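PDB 5NTD: leucyl aminopeptidase from Trypanosoma brucei brucei, which probably removes N-terminal residues such as leucine from peptides, as a hexameric manganese-bound M17 aminopeptidase that binds the inhibitor bestatin. Local coordinates for residues T24-T29 and L184-P189; S44-L49 and T139-F144. All coordinates share one frame; numbering follows the deposited sequence.

Contact 1. Residues T24-T29 and L184-P189; sequences TNVCFT and LQVVFP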
loop_
_atom_site.group_PDB
_atom_site.type_symbol
_atom_site.label_atom_id
_atom_site.label_comp_id
_atom_site.label_asym_id
_atom_site.label_seq_id
_atom_site.Cartn_x
_atom_site.Cartn_y
_atom_site.Cartn_z
ATOM N N THR G 24 44.395 14.253 -3.444
ATOM C CA THR G 24 43.825 13.772 -4.694
ATOM C C THR G 24 44.782 12.891 -5.489
ATOM O O THR G 24 45.960 12.958 -5.338
ATOM C CB THR G 24 43.382 14.901 -5.622
ATOM O OG1 THR G 24 42.776 14.348 -6.817
ATOM C CG2 THR G 24 44.568 15.781 -6.023
ATOM N N ASN G 25 44.214 12.058 -6.322
ATOM C CA ASN G 25 44.969 11.186 -7.224
ATOM C C ASN G 25 45.161 11.830 -8.602
ATOM O O ASN G 25 45.711 11.214 -9.511
ATOM C CB ASN G 25 44.192 9.868 -7.454
ATOM C CG ASN G 25 42.849 10.130 -8.136
ATOM O OD1 ASN G 25 42.132 11.014 -7.708
ATOM N ND2 ASN G 25 42.536 9.416 -9.193
ATOM N N VAL G 26 44.641 13.033 -8.779
ATOM C CA VAL G 26 44.661 13.694 -10.098
ATOM C C VAL G 26 45.706 14.796 -10.133
ATOM O O VAL G 26 45.819 15.602 -9.213
ATOM C CB VAL G 26 43.281 14.300 -10.457
ATOM C CG1 VAL G 26 43.238 14.797 -11.903
ATOM C CG2 VAL G 26 42.175 13.274 -10.256
ATOM N N CYS G 27 46.440 14.842 -11.225
ATOM C CA CYS G 27 47.306 15.997 -11.524
ATOM C C CYS G 27 47.038 16.481 -12.947
ATOM O O CYS G 27 46.350 15.848 -13.722
ATOM C CB CYS G 27 48.787 15.681 -11.340
ATOM S SG CYS G 27 49.338 14.306 -12.361
ATOM N N PHE G 28 47.526 17.677 -13.236
ATOM C CA PHE G 28 47.185 18.380 -14.470
ATOM C C PHE G 28 48.441 18.926 -15.129
ATOM O O PHE G 28 49.314 19.492 -14.485
ATOM C CB PHE G 28 46.206 19.528 -14.202
ATOM C CG PHE G 28 44.964 19.080 -13.498
ATOM C CD1 PHE G 28 44.926 19.008 -12.107
ATOM C CD2 PHE G 28 43.853 18.649 -14.227
ATOM C CE1 PHE G 28 43.791 18.557 -11.442
ATOM C CE2 PHE G 28 42.719 18.224 -13.570
ATOM C CZ PHE G 28 42.686 18.169 -12.164
ATOM N N THR G 29 48.463 18.803 -16.444
ATOM C CA THR G 29 49.516 19.387 -17.236
ATOM C C THR G 29 48.979 19.706 -18.608
ATOM O O THR G 29 47.755 19.717 -18.832
ATOM C CB THR G 29 50.758 18.465 -17.276
ATOM O OG1 THR G 29 51.855 19.148 -17.913
ATOM C CG2 THR G 29 50.483 17.146 -18.000
ATOM N N LEU G 184 45.795 9.772 -11.967
ATOM C CA LEU G 184 45.369 10.275 -13.275
ATOM C C LEU G 184 46.086 11.557 -13.618
ATOM O O LEU G 184 46.064 12.528 -12.864
ATOM C CB LEU G 184 43.863 10.552 -13.313
ATOM C CG LEU G 184 42.955 9.386 -12.935
ATOM C CD1 LEU G 184 41.504 9.829 -12.951
ATOM C CD2 LEU G 184 43.136 8.198 -13.883
ATOM N N GLN G 185 46.722 11.557 -14.772
ATOM C CA GLN G 185 47.384 12.775 -15.270
ATOM C C GLN G 185 46.584 13.330 -16.440
ATOM O O GLN G 185 46.608 12.787 -17.531
ATOM C CB GLN G 185 48.842 12.526 -15.691
ATOM C CG GLN G 185 49.542 13.814 -16.147
ATOM C CD GLN G 185 51.043 13.667 -16.347
ATOM O OE1 GLN G 185 51.800 14.573 -15.993
ATOM N NE2 GLN G 185 51.467 12.572 -16.965
ATOM N N VAL G 186 45.897 14.426 -16.172
ATOM C CA VAL G 186 45.099 15.093 -17.182
ATOM C C VAL G 186 46.012 16.017 -18.009
ATOM O O VAL G 186 46.696 16.894 -17.481
ATOM C CB VAL G 186 43.978 15.929 -16.558
ATOM C CG1 VAL G 186 43.226 16.734 -17.613
ATOM C CG2 VAL G 186 43.018 15.011 -15.824
ATOM N N VAL G 187 45.990 15.801 -19.313
ATOM C CA VAL G 187 46.838 16.528 -20.258
ATOM C C VAL G 187 45.988 17.391 -21.159
ATOM O O VAL G 187 45.397 16.915 -22.116
ATOM C CB VAL G 187 47.678 15.577 -21.114
ATOM C CG1 VAL G 187 48.703 16.373 -21.924
ATOM C CG2 VAL G 187 48.408 14.564 -20.235
ATOM N N PHE G 188 45.920 18.665 -20.819
ATOM C CA PHE G 188 45.160 19.650 -21.651
ATOM C C PHE G 188 45.936 19.982 -22.917
ATOM O O PHE G 188 47.155 19.807 -22.944
ATOM C CB PHE G 188 44.899 20.943 -20.900
ATOM C CG PHE G 188 43.969 20.787 -19.719
ATOM C CD1 PHE G 188 42.621 20.505 -19.908
ATOM C CD2 PHE G 188 44.451 20.913 -18.409
ATOM C CE1 PHE G 188 41.757 20.363 -18.823
ATOM C CE2 PHE G 188 43.597 20.748 -17.316
ATOM C CZ PHE G 188 42.256 20.482 -17.528
ATOM N N PRO G 189 45.263 20.449 -23.961
ATOM C CA PRO G 189 45.998 20.898 -25.160
ATOM C C PRO G 189 46.967 22.075 -24.910
ATOM O O PRO G 189 48.082 22.073 -25.398
ATOM C CB PRO G 189 44.882 21.361 -26.110
ATOM C CG PRO G 189 43.657 20.665 -25.602
ATOM C CD PRO G 189 43.819 20.628 -24.113
#
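Phe28 lies beside Val186, both side chains pointing the same way from two neighbouring parallel strands, 26-29 and 184-188. This is the edge of the N-terminal domain's sheet within the chain: 26-29 is its outermost strand here and 184-188 the next one in. The tightly packed face carries Val26, Phe28, Leu184 and Val186. CD2 of Phe28 rests 3.6 Å from CB of Val186, and the same carbon meets CE2 of Phe188 at 3.7 Å. The two rings approach at a slant, and Val186 CG1 sits over one face of the Phe188 ring, offset toward its rim. Val186 CG2, anti to its own carbonyl carbon, reaches CG1 of Val26 at 3.9 Å. Leu184 CG packs 3.8 Å from ND2 of Asn25, a nitrogen already bonded to Ser182 O, while Asn25 OD1 bonds to Gln207. Helix 150-158 lies on this face, where Val157 touches both Leu184 and Val186; helix 196-214 sets Leu199 on Phe28 and also reaches Cys27.

On the other face Cys27, Thr29 and Gln185 are looser and partly exposed, whereas Val187 is buried against Phe144. SG of Cys27 touches CB of Gln185 at 3.8 Å, and Thr29 puts its methyl, not its hydroxyl, against Gln185: CG2 is 3.5 Å from OE1. Gln185 runs out extended, CG anti to the backbone N (chi1 -177°), and its NE2 bonds to Gln38 and Asp142.

Five backbone hydrogen bonds join the strands, from Leu184 N to Asn25 O at the start to Phe188 N to Thr29 O at the finish. Thr24 OG1 accepts from Val26 N in an ST turn. The chemistry is thus split: main-chain amides set the parallel register, hydrocarbon fills the face under helix 150-158, and amide, thiol and hydroxyl share the more accessible one with buried Val187.

Contact 2. Residues S44-L49 and T139-F144; sequences SGLAVL and TTVDVF. Unlike the reference sequence in segment 139-144: Thr139 (reference Ala).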
loop_
_atom_site.group_PDB
_atom_site.type_symbol
_atom_site.label_atom_id
_atom_site.label_comp_id
_atom_site.label_asym_id
_atom_site.label_seq_id
_atom_site.Cartn_x
_atom_site.Cartn_y
_atom_site.Cartn_z
ATOM N N SER G 44 52.204 4.884 -18.322
ATOM C CA SER G 44 51.812 3.478 -18.080
ATOM C C SER G 44 51.331 2.823 -19.351
ATOM O O SER G 44 51.289 3.457 -20.404
ATOM C CB SER G 44 50.703 3.374 -16.993
ATOM O OG SER G 44 49.420 3.772 -17.473
ATOM N N GLY G 45 50.838 1.588 -19.205
ATOM C CA GLY G 45 50.239 0.826 -20.330
ATOM C C GLY G 45 48.829 1.179 -20.763
ATOM O O GLY G 45 48.244 0.539 -21.654
ATOM N N LEU G 46 48.295 2.249 -20.187
ATOM C CA LEU G 46 46.984 2.747 -20.609
ATOM C C LEU G 46 47.042 4.234 -20.879
ATOM O O LEU G 46 47.577 5.001 -20.087
ATOM C CB LEU G 46 45.940 2.462 -19.523
ATOM C CG LEU G 46 44.536 2.955 -19.813
ATOM C CD1 LEU G 46 43.892 2.243 -21.001
ATOM C CD2 LEU G 46 43.668 2.783 -18.563
ATOM N N ALA G 47 46.450 4.632 -21.985
ATOM C CA ALA G 47 46.258 6.058 -22.268
ATOM C C ALA G 47 44.851 6.296 -22.732
ATOM O O ALA G 47 44.279 5.479 -23.480
ATOM C CB ALA G 47 47.230 6.541 -23.339
ATOM N N VAL G 48 44.316 7.442 -22.333
ATOM C CA VAL G 48 42.931 7.807 -22.663
ATOM C C VAL G 48 42.939 9.084 -23.483
ATOM O O VAL G 48 43.638 10.034 -23.147
ATOM C CB VAL G 48 42.087 7.969 -21.393
ATOM C CG1 VAL G 48 40.609 8.166 -21.732
ATOM C CG2 VAL G 48 42.256 6.776 -20.466
ATOM N N LEU G 49 42.139 9.097 -24.524
ATOM C CA LEU G 49 41.962 10.264 -25.332
ATOM C C LEU G 49 40.486 10.625 -25.444
ATOM O O LEU G 49 39.702 9.867 -26.027
ATOM C CB LEU G 49 42.521 10.016 -26.745
ATOM C CG LEU G 49 42.306 11.149 -27.778
ATOM C CD1 LEU G 49 42.995 12.433 -27.345
ATOM C CD2 LEU G 49 42.792 10.720 -29.156
ATOM N N THR G 139 49.301 2.568 -10.792
ATOM C CA THR G 139 49.813 3.140 -12.032
ATOM C C THR G 139 49.270 4.555 -12.217
ATOM O O THR G 139 48.301 4.988 -11.577
ATOM C CB THR G 139 49.472 2.327 -13.290
ATOM O OG1 THR G 139 48.078 2.477 -13.638
ATOM C CG2 THR G 139 49.802 0.854 -13.082
ATOM N N THR G 140 49.932 5.271 -13.114
ATOM C CA THR G 140 49.525 6.590 -13.550
ATOM C C THR G 140 48.979 6.465 -14.950
ATOM O O THR G 140 49.646 5.958 -15.842
ATOM C CB THR G 140 50.681 7.580 -13.482
ATOM O OG1 THR G 140 51.039 7.765 -12.107
ATOM C CG2 THR G 140 50.274 8.937 -14.012
ATOM N N VAL G 141 47.759 6.938 -15.141
ATOM C CA VAL G 141 47.101 6.913 -16.464
ATOM C C VAL G 141 47.064 8.319 -17.058
ATOM O O VAL G 141 46.557 9.256 -16.439
ATOM C CB VAL G 141 45.644 6.348 -16.385
ATOM C CG1 VAL G 141 44.962 6.372 -17.739
ATOM C CG2 VAL G 141 45.669 4.936 -15.827
ATOM N N ASP G 142 47.545 8.434 -18.285
ATOM C CA ASP G 142 47.539 9.699 -19.005
ATOM C C ASP G 142 46.171 9.870 -19.654
ATOM O O ASP G 142 45.727 9.045 -20.417
ATOM C CB ASP G 142 48.633 9.772 -20.063
ATOM C CG ASP G 142 50.034 9.665 -19.472
ATOM O OD1 ASP G 142 50.296 10.218 -18.380
ATOM O OD2 ASP G 142 50.889 9.058 -20.135
ATOM N N VAL G 143 45.490 10.938 -19.257
ATOM C CA VAL G 143 44.181 11.291 -19.816
ATOM C C VAL G 143 44.348 12.554 -20.621
ATOM O O VAL G 143 44.411 13.676 -20.105
ATOM C CB VAL G 143 43.109 11.471 -18.725
ATOM C CG1 VAL G 143 41.743 11.645 -19.342
ATOM C CG2 VAL G 143 43.094 10.273 -17.795
ATOM N N PHE G 144 44.376 12.357 -21.922
ATOM C CA PHE G 144 44.526 13.468 -22.873
ATOM C C PHE G 144 43.147 13.972 -23.216
ATOM O O PHE G 144 42.324 13.256 -23.802
ATOM C CB PHE G 144 45.218 13.023 -24.156
ATOM C CG PHE G 144 46.670 12.675 -23.974
ATOM C CD1 PHE G 144 47.055 11.427 -23.512
ATOM C CD2 PHE G 144 47.669 13.612 -24.287
ATOM C CE1 PHE G 144 48.391 11.120 -23.351
ATOM C CE2 PHE G 144 49.014 13.302 -24.132
ATOM C CZ PHE G 144 49.370 12.063 -23.651
HETATM O O HOH W 1 47.700 2.036 -16.160
#
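Leu46 and Val48 of one strand meet Val141 and Val143 of its parallel neighbour in the interior of the sheet of the M17 N-terminal domain, which belongs to the macro-domain clan. Apolar contacts dominate one face. Val141 CG1, anti to its backbone N (chi1 178°), is shared: Leu46 CD2 and Val48 CG2 each come to 3.9 Å of it. Helix 120-131 packs on this face, setting Ala130 on Val48 and Val127 on Val143. On the other face Leu49 and Phe144 cross at about a right angle, CD1 of the leucine lying 3.9 Å from CB of the phenylalanine. Tyr34 and Phe66 make edge-to-face contacts with the Phe144 ring.

Among backbone bonds, Val48 is the gripped residue: its N donates to Asp142 O at 2.9 Å, and its O accepts from Phe144 N. That same oxygen lies at the edge of the Phe144 ring, in its plane. In the buried carboxylate of Asp142, OD2 bonds to Tyr34 OH and OD1 to Ser43 OG.

The side-chain hydrogen bonds that cross the contact lie where the strands begin. Ser44 OG donates to Thr140 O at 2.7 Å, approaching from above the carbonyl plane, and takes a weak bond from Leu46 N. One water donates to Ser44 OG at 2.8 Å and lies 2.6 Å from OG1 of Thr139, a residue that differs from the reference sequence.

From the N terminus, the chain passes helix 6-20 and lays down strand 26-30, the first half of contact 1, then helix 31-38 and strand 46-52, the first half of contact 2. Strands 83-89 and 99-107 and helix 120-131 follow before strand 140-145 closes contact 2. Only after helix 150-158 does strand 183-188 close contact 1, so the shorter loop nests inside the longer one. The contacts lie side by side, centres about 10 Å apart. Contact 1 joins 26-30 to 183-188 and contact 2 joins 46-52 to 140-145; backbone bonds from Val143 to Gln185 and Val187 link the two pairs into one sheet.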